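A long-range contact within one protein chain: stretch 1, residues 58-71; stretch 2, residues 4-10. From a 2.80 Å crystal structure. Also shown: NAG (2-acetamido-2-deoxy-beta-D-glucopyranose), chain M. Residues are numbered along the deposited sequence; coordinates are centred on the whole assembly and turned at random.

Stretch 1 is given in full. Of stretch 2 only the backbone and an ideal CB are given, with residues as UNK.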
ATOM      1  N   HIS D  58      24.980  -9.918 -15.955  1.00 45.86           N
ATOM      2  CA  HIS D  58      23.997 -10.896 -16.377  1.00 45.86           C
ATOM      3  C   HIS D  58      24.322 -11.656 -17.638  1.00 45.86           C
ATOM      4  O   HIS D  58      23.489 -12.399 -18.148  1.00 45.86           O
ATOM      5  CB  HIS D  58      22.635 -10.218 -16.461  1.00 57.76           C
ATOM      6  CG  HIS D  58      22.153  -9.716 -15.137  1.00 57.76           C
ATOM      7  ND1 HIS D  58      21.768 -10.563 -14.117  1.00 57.76           N
ATOM      8  CD2 HIS D  58      22.058  -8.460 -14.638  1.00 57.76           C
ATOM      9  CE1 HIS D  58      21.459  -9.850 -13.049  1.00 57.76           C
ATOM     10  NE2 HIS D  58      21.627  -8.571 -13.337  1.00 57.76           N
ATOM     11  N   THR D  59      25.534 -11.466 -18.149  1.00 49.56           N
ATOM     12  CA  THR D  59      25.970 -12.213 -19.315  1.00 49.56           C
ATOM     13  C   THR D  59      26.541 -13.456 -18.647  1.00 49.56           C
ATOM     14  O   THR D  59      27.364 -13.342 -17.750  1.00 49.56           O
ATOM     15  CB  THR D  59      27.078 -11.488 -20.078  1.00 54.38           C
ATOM     16  OG1 THR D  59      26.576 -10.243 -20.577  1.00 54.38           O
ATOM     17  CG2 THR D  59      27.546 -12.332 -21.248  1.00 54.38           C
ATOM     18  N   PRO D  60      26.089 -14.655 -19.051  1.00 43.42           N
ATOM     19  CA  PRO D  60      26.553 -15.933 -18.486  1.00 43.42           C
ATOM     20  C   PRO D  60      28.075 -16.073 -18.336  1.00 43.42           C
ATOM     21  O   PRO D  60      28.842 -15.663 -19.219  1.00 43.42           O
ATOM     22  CB  PRO D  60      25.983 -16.964 -19.454  1.00 37.21           C
ATOM     23  CG  PRO D  60      24.739 -16.302 -19.972  1.00 37.21           C
ATOM     24  CD  PRO D  60      25.178 -14.881 -20.189  1.00 37.21           C
ATOM     25  N   GLY D  61      28.502 -16.661 -17.222  1.00 55.58           N
ATOM     26  CA  GLY D  61      29.921 -16.857 -16.971  1.00 55.58           C
ATOM     27  C   GLY D  61      30.445 -18.115 -17.637  1.00 55.58           C
ATOM     28  O   GLY D  61      29.687 -18.817 -18.305  1.00 55.58           O
ATOM     29  N   ASN D  62      31.732 -18.409 -17.460  1.00 85.75           N
ATOM     30  CA  ASN D  62      32.348 -19.592 -18.073  1.00 85.75           C
ATOM     31  C   ASN D  62      32.209 -19.479 -19.575  1.00 85.75           C
ATOM     32  O   ASN D  62      31.805 -20.434 -20.234  1.00 85.75           O
ATOM     33  CB  ASN D  62      31.647 -20.874 -17.643  1.00 84.99           C
ATOM     34  CG  ASN D  62      31.396 -20.930 -16.167  1.00 79.16           C
ATOM     35  OD1 ASN D  62      31.707 -19.992 -15.440  1.00 79.16           O
ATOM     36  ND2 ASN D  62      30.821 -22.032 -15.707  1.00 79.16           N
ATOM     37  N   ASP D  63      32.539 -18.312 -20.114  1.00 68.22           N
ATOM     38  CA  ASP D  63      32.420 -18.086 -21.538  1.00 68.22           C
ATOM     39  C   ASP D  63      31.066 -18.600 -21.978  1.00 68.22           C
ATOM     40  O   ASP D  63      30.979 -19.540 -22.770  1.00 68.22           O
ATOM     41  CB  ASP D  63      33.533 -18.806 -22.292  1.00192.80           C
ATOM     42  CG  ASP D  63      34.901 -18.361 -21.849  1.00114.18           C
ATOM     43  OD1 ASP D  63      35.174 -17.142 -21.902  1.00114.18           O
ATOM     44  OD2 ASP D  63      35.703 -19.226 -21.439  1.00114.18           O
ATOM     45  N   TYR D  64      30.017 -17.994 -21.420  1.00 32.82           N
ATOM     46  CA  TYR D  64      28.639 -18.335 -21.766  1.00 32.82           C
ATOM     47  C   TYR D  64      28.294 -19.807 -21.585  1.00 32.82           C
ATOM     48  O   TYR D  64      27.490 -20.352 -22.351  1.00 32.82           O
ATOM     49  CB  TYR D  64      28.347 -17.936 -23.220  1.00 60.90           C
ATOM     50  CG  TYR D  64      28.684 -16.497 -23.547  1.00 39.65           C
ATOM     51  CD1 TYR D  64      30.006 -16.058 -23.581  1.00 39.65           C
ATOM     52  CD2 TYR D  64      27.673 -15.565 -23.805  1.00 39.65           C
ATOM     53  CE1 TYR D  64      30.321 -14.741 -23.858  1.00 39.65           C
ATOM     54  CE2 TYR D  64      27.970 -14.243 -24.086  1.00 39.65           C
ATOM     55  CZ  TYR D  64      29.300 -13.834 -24.112  1.00 39.65           C
ATOM     56  OH  TYR D  64      29.604 -12.519 -24.402  1.00 39.65           O
ATOM     57  N   ASN D  65      28.880 -20.441 -20.569  1.00 38.69           N
ATOM     58  CA  ASN D  65      28.641 -21.856 -20.312  1.00 38.69           C
ATOM     59  C   ASN D  65      28.857 -22.649 -21.597  1.00 38.69           C
ATOM     60  O   ASN D  65      28.141 -23.621 -21.847  1.00 38.69           O
ATOM     61  CB  ASN D  65      27.211 -22.072 -19.831  1.00 49.43           C
ATOM     62  CG  ASN D  65      26.919 -21.360 -18.534  1.00 44.16           C
ATOM     63  OD1 ASN D  65      25.956 -20.614 -18.438  1.00 44.16           O
ATOM     64  ND2 ASN D  65      27.742 -21.593 -17.522  1.00 44.16           N
ATOM     65  N   PHE D  66      29.833 -22.237 -22.411  1.00 36.90           N
ATOM     66  CA  PHE D  66      30.102 -22.911 -23.680  1.00 36.90           C
ATOM     67  C   PHE D  66      30.433 -24.398 -23.578  1.00 36.90           C
ATOM     68  O   PHE D  66      29.831 -25.217 -24.270  1.00 36.90           O
ATOM     69  CB  PHE D  66      31.229 -22.229 -24.442  1.00 38.86           C
ATOM     70  CG  PHE D  66      31.457 -22.813 -25.790  1.00 35.38           C
ATOM     71  CD1 PHE D  66      30.676 -22.434 -26.865  1.00 35.38           C
ATOM     72  CD2 PHE D  66      32.413 -23.792 -25.979  1.00 35.38           C
ATOM     73  CE1 PHE D  66      30.842 -23.026 -28.119  1.00 35.38           C
ATOM     74  CE2 PHE D  66      32.588 -24.393 -27.231  1.00 35.38           C
ATOM     75  CZ  PHE D  66      31.801 -24.008 -28.300  1.00 35.38           C
ATOM     76  N   ASN D  67      31.394 -24.751 -22.733  1.00 41.54           N
ATOM     77  CA  ASN D  67      31.763 -26.148 -22.597  1.00 41.54           C
ATOM     78  C   ASN D  67      30.533 -26.955 -22.236  1.00 41.54           C
ATOM     79  O   ASN D  67      30.319 -28.028 -22.794  1.00 41.54           O
ATOM     80  CB  ASN D  67      32.842 -26.327 -21.530  1.00 49.38           C
ATOM     81  CG  ASN D  67      34.080 -25.507 -21.816  1.00 41.01           C
ATOM     82  OD1 ASN D  67      34.443 -25.302 -22.965  1.00 41.01           O
ATOM     83  ND2 ASN D  67      34.743 -25.042 -20.770  1.00 41.01           N
ATOM     84  N   PHE D  68      29.712 -26.438 -21.320  1.00 41.62           N
ATOM     85  CA  PHE D  68      28.501 -27.151 -20.915  1.00 41.62           C
ATOM     86  C   PHE D  68      27.597 -27.425 -22.108  1.00 41.62           C
ATOM     87  O   PHE D  68      27.228 -28.569 -22.372  1.00 41.62           O
ATOM     88  CB  PHE D  68      27.721 -26.358 -19.880  1.00 46.65           C
ATOM     89  CG  PHE D  68      26.329 -26.873 -19.661  1.00 39.63           C
ATOM     90  CD1 PHE D  68      26.092 -27.916 -18.777  1.00 39.63           C
ATOM     91  CD2 PHE D  68      25.247 -26.329 -20.371  1.00 39.63           C
ATOM     92  CE1 PHE D  68      24.811 -28.421 -18.590  1.00 39.63           C
ATOM     93  CE2 PHE D  68      23.956 -26.828 -20.196  1.00 39.63           C
ATOM     94  CZ  PHE D  68      23.738 -27.882 -19.298  1.00 39.63           C
ATOM     95  N   TRP D  69      27.243 -26.369 -22.832  1.00 39.36           N
ATOM     96  CA  TRP D  69      26.368 -26.510 -23.983  1.00 39.36           C
ATOM     97  C   TRP D  69      26.967 -27.333 -25.117  1.00 39.36           C
ATOM     98  O   TRP D  69      26.313 -28.218 -25.676  1.00 39.36           O
ATOM     99  CB  TRP D  69      25.954 -25.129 -24.495  1.00 40.28           C
ATOM    100  CG  TRP D  69      24.978 -24.440 -23.587  1.00 33.43           C
ATOM    101  CD1 TRP D  69      25.172 -23.277 -22.892  1.00 33.43           C
ATOM    102  CD2 TRP D  69      23.662 -24.901 -23.239  1.00 33.43           C
ATOM    103  NE1 TRP D  69      24.065 -22.987 -22.131  1.00 33.43           N
ATOM    104  CE2 TRP D  69      23.121 -23.965 -22.324  1.00 33.43           C
ATOM    105  CE3 TRP D  69      22.887 -26.017 -23.611  1.00 33.43           C
ATOM    106  CZ2 TRP D  69      21.831 -24.110 -21.773  1.00 33.43           C
ATOM    107  CZ3 TRP D  69      21.609 -26.160 -23.062  1.00 33.43           C
ATOM    108  CH2 TRP D  69      21.097 -25.209 -22.154  1.00 33.43           C
ATOM    109  N   TYR D  70      28.209 -27.052 -25.473  1.00 44.34           N
ATOM    110  CA  TYR D  70      28.834 -27.808 -26.544  1.00 44.34           C
ATOM    111  C   TYR D  70      28.684 -29.301 -26.281  1.00 44.34           C
ATOM    112  O   TYR D  70      28.203 -30.062 -27.117  1.00 44.34           O
ATOM    113  CB  TYR D  70      30.317 -27.478 -26.648  1.00 46.92           C
ATOM    114  CG  TYR D  70      31.022 -28.408 -27.591  1.00 45.49           C
ATOM    115  CD1 TYR D  70      30.914 -28.241 -28.971  1.00 45.49           C
ATOM    116  CD2 TYR D  70      31.728 -29.510 -27.110  1.00 45.49           C
ATOM    117  CE1 TYR D  70      31.487 -29.145 -29.851  1.00 45.49           C
ATOM    118  CE2 TYR D  70      32.301 -30.427 -27.969  1.00 45.49           C
ATOM    119  CZ  TYR D  70      32.175 -30.239 -29.347  1.00 45.49           C
ATOM    120  OH  TYR D  70      32.715 -31.142 -30.235  1.00 45.49           O
ATOM    121  N   SER D  71      29.109 -29.712 -25.098  1.00 42.92           N
ATOM    122  CA  SER D  71      29.045 -31.105 -24.720  1.00 42.92           C
ATOM    123  C   SER D  71      27.625 -31.682 -24.731  1.00 42.92           C
ATOM    124  O   SER D  71      27.379 -32.727 -25.325  1.00 42.92           O
ATOM    125  CB  SER D  71      29.669 -31.278 -23.342  1.00 64.55           C
ATOM    126  OG  SER D  71      29.471 -32.600 -22.893  1.00 63.17           O
ATOM    127  N   UNK D   4      21.013 -11.560 -29.105  1.00 42.10           N
ATOM    128  CA  UNK D   4      20.855 -12.941 -29.555  1.00 42.10           C
ATOM    129  C   UNK D   4      22.060 -13.836 -29.271  1.00 42.10           C
ATOM    130  O   UNK D   4      23.192 -13.450 -29.540  1.00 42.10           O
ATOM    131  CB  UNK D   4      20.569 -12.952 -31.058  1.00 42.10           C
ATOM    132  N   UNK D   5      21.803 -15.021 -28.720  1.00 41.01           N
ATOM    133  CA  UNK D   5      22.833 -16.020 -28.428  1.00 41.01           C
ATOM    134  C   UNK D   5      22.597 -17.225 -29.348  1.00 41.01           C
ATOM    135  O   UNK D   5      21.479 -17.744 -29.433  1.00 41.01           O
ATOM    136  CB  UNK D   5      22.806 -16.434 -26.955  1.00 41.01           C
ATOM    137  N   UNK D   6      23.636 -17.671 -30.039  1.00 40.20           N
ATOM    138  CA  UNK D   6      23.516 -18.790 -30.973  1.00 40.20           C
ATOM    139  C   UNK D   6      24.601 -19.818 -30.686  1.00 40.20           C
ATOM    140  O   UNK D   6      25.783 -19.528 -30.823  1.00 40.20           O
ATOM    141  CB  UNK D   6      23.607 -18.305 -32.421  1.00 40.20           C
ATOM    142  N   UNK D   7      24.201 -21.004 -30.252  1.00 39.53           N
ATOM    143  CA  UNK D   7      25.150 -22.076 -30.001  1.00 39.53           C
ATOM    144  C   UNK D   7      24.926 -23.107 -31.102  1.00 39.53           C
ATOM    145  O   UNK D   7      23.789 -23.525 -31.330  1.00 39.53           O
ATOM    146  CB  UNK D   7      24.978 -22.681 -28.606  1.00 39.53           C
ATOM    147  N   UNK D   8      25.992 -23.537 -31.772  1.00 42.41           N
ATOM    148  CA  UNK D   8      25.822 -24.519 -32.825  1.00 42.41           C
ATOM    149  C   UNK D   8      26.887 -25.605 -32.916  1.00 42.41           C
ATOM    150  O   UNK D   8      28.077 -25.301 -32.997  1.00 42.41           O
ATOM    151  CB  UNK D   8      25.760 -23.786 -34.166  1.00 42.41           C
ATOM    152  N   UNK D   9      26.471 -26.871 -32.884  1.00 41.20           N
ATOM    153  CA  UNK D   9      27.423 -27.960 -33.073  1.00 41.20           C
ATOM    154  C   UNK D   9      27.077 -28.588 -34.443  1.00 41.20           C
ATOM    155  O   UNK D   9      25.899 -28.754 -34.794  1.00 41.20           O
ATOM    156  CB  UNK D   9      27.354 -28.980 -31.935  1.00 41.20           C
ATOM    157  N   UNK D  10      28.103 -28.912 -35.221  1.00 71.38           N
ATOM    158  CA  UNK D  10      27.905 -29.499 -36.541  1.00 71.38           C
ATOM    159  C   UNK D  10      28.705 -30.778 -36.713  1.00 71.38           C
ATOM    160  O   UNK D  10      29.781 -30.918 -36.129  1.00 71.38           O
ATOM    161  CB  UNK D  10      28.289 -28.495 -37.630  1.00 71.38           C
TER
HETATM  162  C1  NAG M 325      23.670 -19.786 -35.890  1.00 57.66           C
HETATM  163  C2  NAG M 325      22.801 -19.268 -37.039  1.00 57.66           C
HETATM  164  C3  NAG M 325      22.932 -20.210 -38.254  1.00 57.66           C
HETATM  165  C4  NAG M 325      24.408 -20.323 -38.667  1.00 57.66           C
HETATM  166  C5  NAG M 325      25.188 -20.821 -37.438  1.00 57.66           C
HETATM  167  C6  NAG M 325      26.676 -20.983 -37.693  1.00 57.66           C
HETATM  168  C7  NAG M 325      20.893 -18.010 -36.261  1.00 57.66           C
HETATM  169  C8  NAG M 325      19.382 -17.923 -36.201  1.00 57.66           C
HETATM  170  N2  NAG M 325      21.422 -19.186 -36.596  1.00 57.66           N
HETATM  171  O3  NAG M 325      22.160 -19.727 -39.344  1.00 57.66           O
HETATM  172  O4  NAG M 325      24.565 -21.212 -39.786  1.00 57.66           O
HETATM  173  O5  NAG M 325      25.029 -19.890 -36.332  1.00 57.66           O
HETATM  174  O6  NAG M 325      27.349 -19.733 -37.666  1.00 57.66           O
HETATM  175  O7  NAG M 325      21.568 -17.019 -36.003  1.00 57.66           O

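Stretch 2 is an extended strand whose phi/psi values all lie in the beta region, so its side chains alternate between two faces. It runs at 38° to the helix of stretch 1, with the two axes 8.8 Å apart at their closest. Only the odd positions have their CA-to-CB bonds directed toward stretch 1.

Position 4 lies out of reach: nothing of stretch 1 comes within 5.5 Å of its ideal CB. The sugar NAG lies along the same face, and a long polar chain could stretch to it. The residue is Lys 4, whose NZ donates a hydrogen bond to NAG O7 at 2.9 Å.

Position 5 points toward stretch 1, yet no atom there is within 5.5 Å of the ideal CB. A short side chain would leave this gap unfilled; a long apolar one such as Met, or a large aromatic, could cross it to Thr 59, Pro 60 and the Tyr 64 ring. The residue is Tyr 5, whose ring receives the edge of Tyr 64 on one face, centroids 5.4 Å apart and planes at 75°. Pro 60 CD meets the ring's own edge, 3.7 Å from Tyr 5 CE2, and at the tip Tyr 5 OH lies 3.4 Å from Thr 59 CG2.

Position 6 is out of reach of stretch 1, and its ideal CB approaches the C1 end of NAG. The anomeric C1 lacks its own oxygen, which points to a side-chain attachment, most often asparagine. The residue is Asn 6, its ND2 bonded covalently to NAG C1 at 1.5 Å.

Position 7 is the centre of the contact. Its ideal CB is 4.9 Å from Trp 69 CB, and beyond it the space runs up between Phe 66 and Trp 69 toward the carbonyl of Tyr 64. That oxygen is free to accept because the N of Phe 68 has no bond to the turn before, where the helix is kinked. Phe or Leu could fill the apolar part, but a long side chain ending in a donor would also use the carbonyl. Tyr 7 does both: its OH donates to Tyr 64 O at 2.7 Å, while the edge of Trp 69 is directed at its ring face, with Trp 69 CD1 3.5 Å from Tyr 7 CE2. A water donates to Tyr 7 OH and accepts from Trp 69 NE1, tying the two rings together.

Position 8 points away, and stretch 1 sets no demand; a small polar or beta-branched residue suits a strand. Thr 8 places OG1 2.8 Å from Asn 6 OD1.

Position 9 turns back toward the helix, its ideal CB 4.6 Å from Tyr 70 CE1. So close an approach favours a compact apolar group, Val, Ile or perhaps Leu. Val 9 rests CG1 3.9 Å from Tyr 70 CD1.

Position 10 is out of reach and unconstrained by stretch 1; Thr 10 occupies it.

Stretch 2, residues 4-10: KYNYTVT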
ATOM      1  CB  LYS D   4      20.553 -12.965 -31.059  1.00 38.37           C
ATOM      2  CG  LYS D   4      20.281 -14.352 -31.592  1.00 40.56           C
ATOM      3  CD  LYS D   4      19.958 -14.369 -33.081  1.00 40.56           C
ATOM      4  CE  LYS D   4      21.174 -14.101 -33.948  1.00 40.56           C
ATOM      5  NZ  LYS D   4      20.873 -14.278 -35.407  1.00 40.56           N
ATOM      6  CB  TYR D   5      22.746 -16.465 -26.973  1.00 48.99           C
ATOM      7  CG  TYR D   5      23.303 -15.472 -25.976  1.00 31.33           C
ATOM      8  CD1 TYR D   5      23.717 -14.202 -26.377  1.00 31.33           C
ATOM      9  CD2 TYR D   5      23.404 -15.794 -24.623  1.00 31.33           C
ATOM     10  CE1 TYR D   5      24.217 -13.271 -25.453  1.00 31.33           C
ATOM     11  CE2 TYR D   5      23.896 -14.870 -23.690  1.00 31.33           C
ATOM     12  CZ  TYR D   5      24.297 -13.615 -24.113  1.00 31.33           C
ATOM     13  OH  TYR D   5      24.760 -12.703 -23.197  1.00 31.33           O
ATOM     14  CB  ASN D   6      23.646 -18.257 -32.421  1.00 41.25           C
ATOM     15  CG  ASN D   6      23.511 -19.339 -33.494  1.00 51.95           C
ATOM     16  OD1 ASN D   6      23.383 -20.532 -33.201  1.00 51.95           O
ATOM     17  ND2 ASN D   6      23.552 -18.889 -34.750  1.00 51.95           N
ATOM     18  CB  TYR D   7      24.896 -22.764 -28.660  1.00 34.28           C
ATOM     19  CG  TYR D   7      25.070 -21.906 -27.440  1.00 37.84           C
ATOM     20  CD1 TYR D   7      24.044 -21.077 -27.000  1.00 37.84           C
ATOM     21  CD2 TYR D   7      26.231 -21.978 -26.676  1.00 37.84           C
ATOM     22  CE1 TYR D   7      24.164 -20.347 -25.820  1.00 37.84           C
ATOM     23  CE2 TYR D   7      26.364 -21.253 -25.502  1.00 37.84           C
ATOM     24  CZ  TYR D   7      25.317 -20.440 -25.074  1.00 37.84           C
ATOM     25  OH  TYR D   7      25.401 -19.741 -23.885  1.00 37.84           O
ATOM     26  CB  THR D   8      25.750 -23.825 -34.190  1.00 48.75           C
ATOM     27  OG1 THR D   8      24.768 -22.782 -34.147  1.00 36.09           O
ATOM     28  CG2 THR D   8      25.372 -24.825 -35.274  1.00 36.09           C
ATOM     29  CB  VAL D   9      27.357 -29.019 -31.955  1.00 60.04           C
ATOM     30  CG1 VAL D   9      27.427 -28.340 -30.618  1.00 44.55           C
ATOM     31  CG2 VAL D   9      26.112 -29.837 -32.080  1.00 44.55           C
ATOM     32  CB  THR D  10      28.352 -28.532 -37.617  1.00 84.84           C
ATOM     33  OG1 THR D  10      28.048 -27.198 -37.205  1.00 56.17           O
ATOM     34  CG2 THR D  10      27.619 -28.810 -38.904  1.00 56.17           C
TER
HETATM   35  O   HOH W   1      24.394 -20.364 -21.259  1.00 44.91           O
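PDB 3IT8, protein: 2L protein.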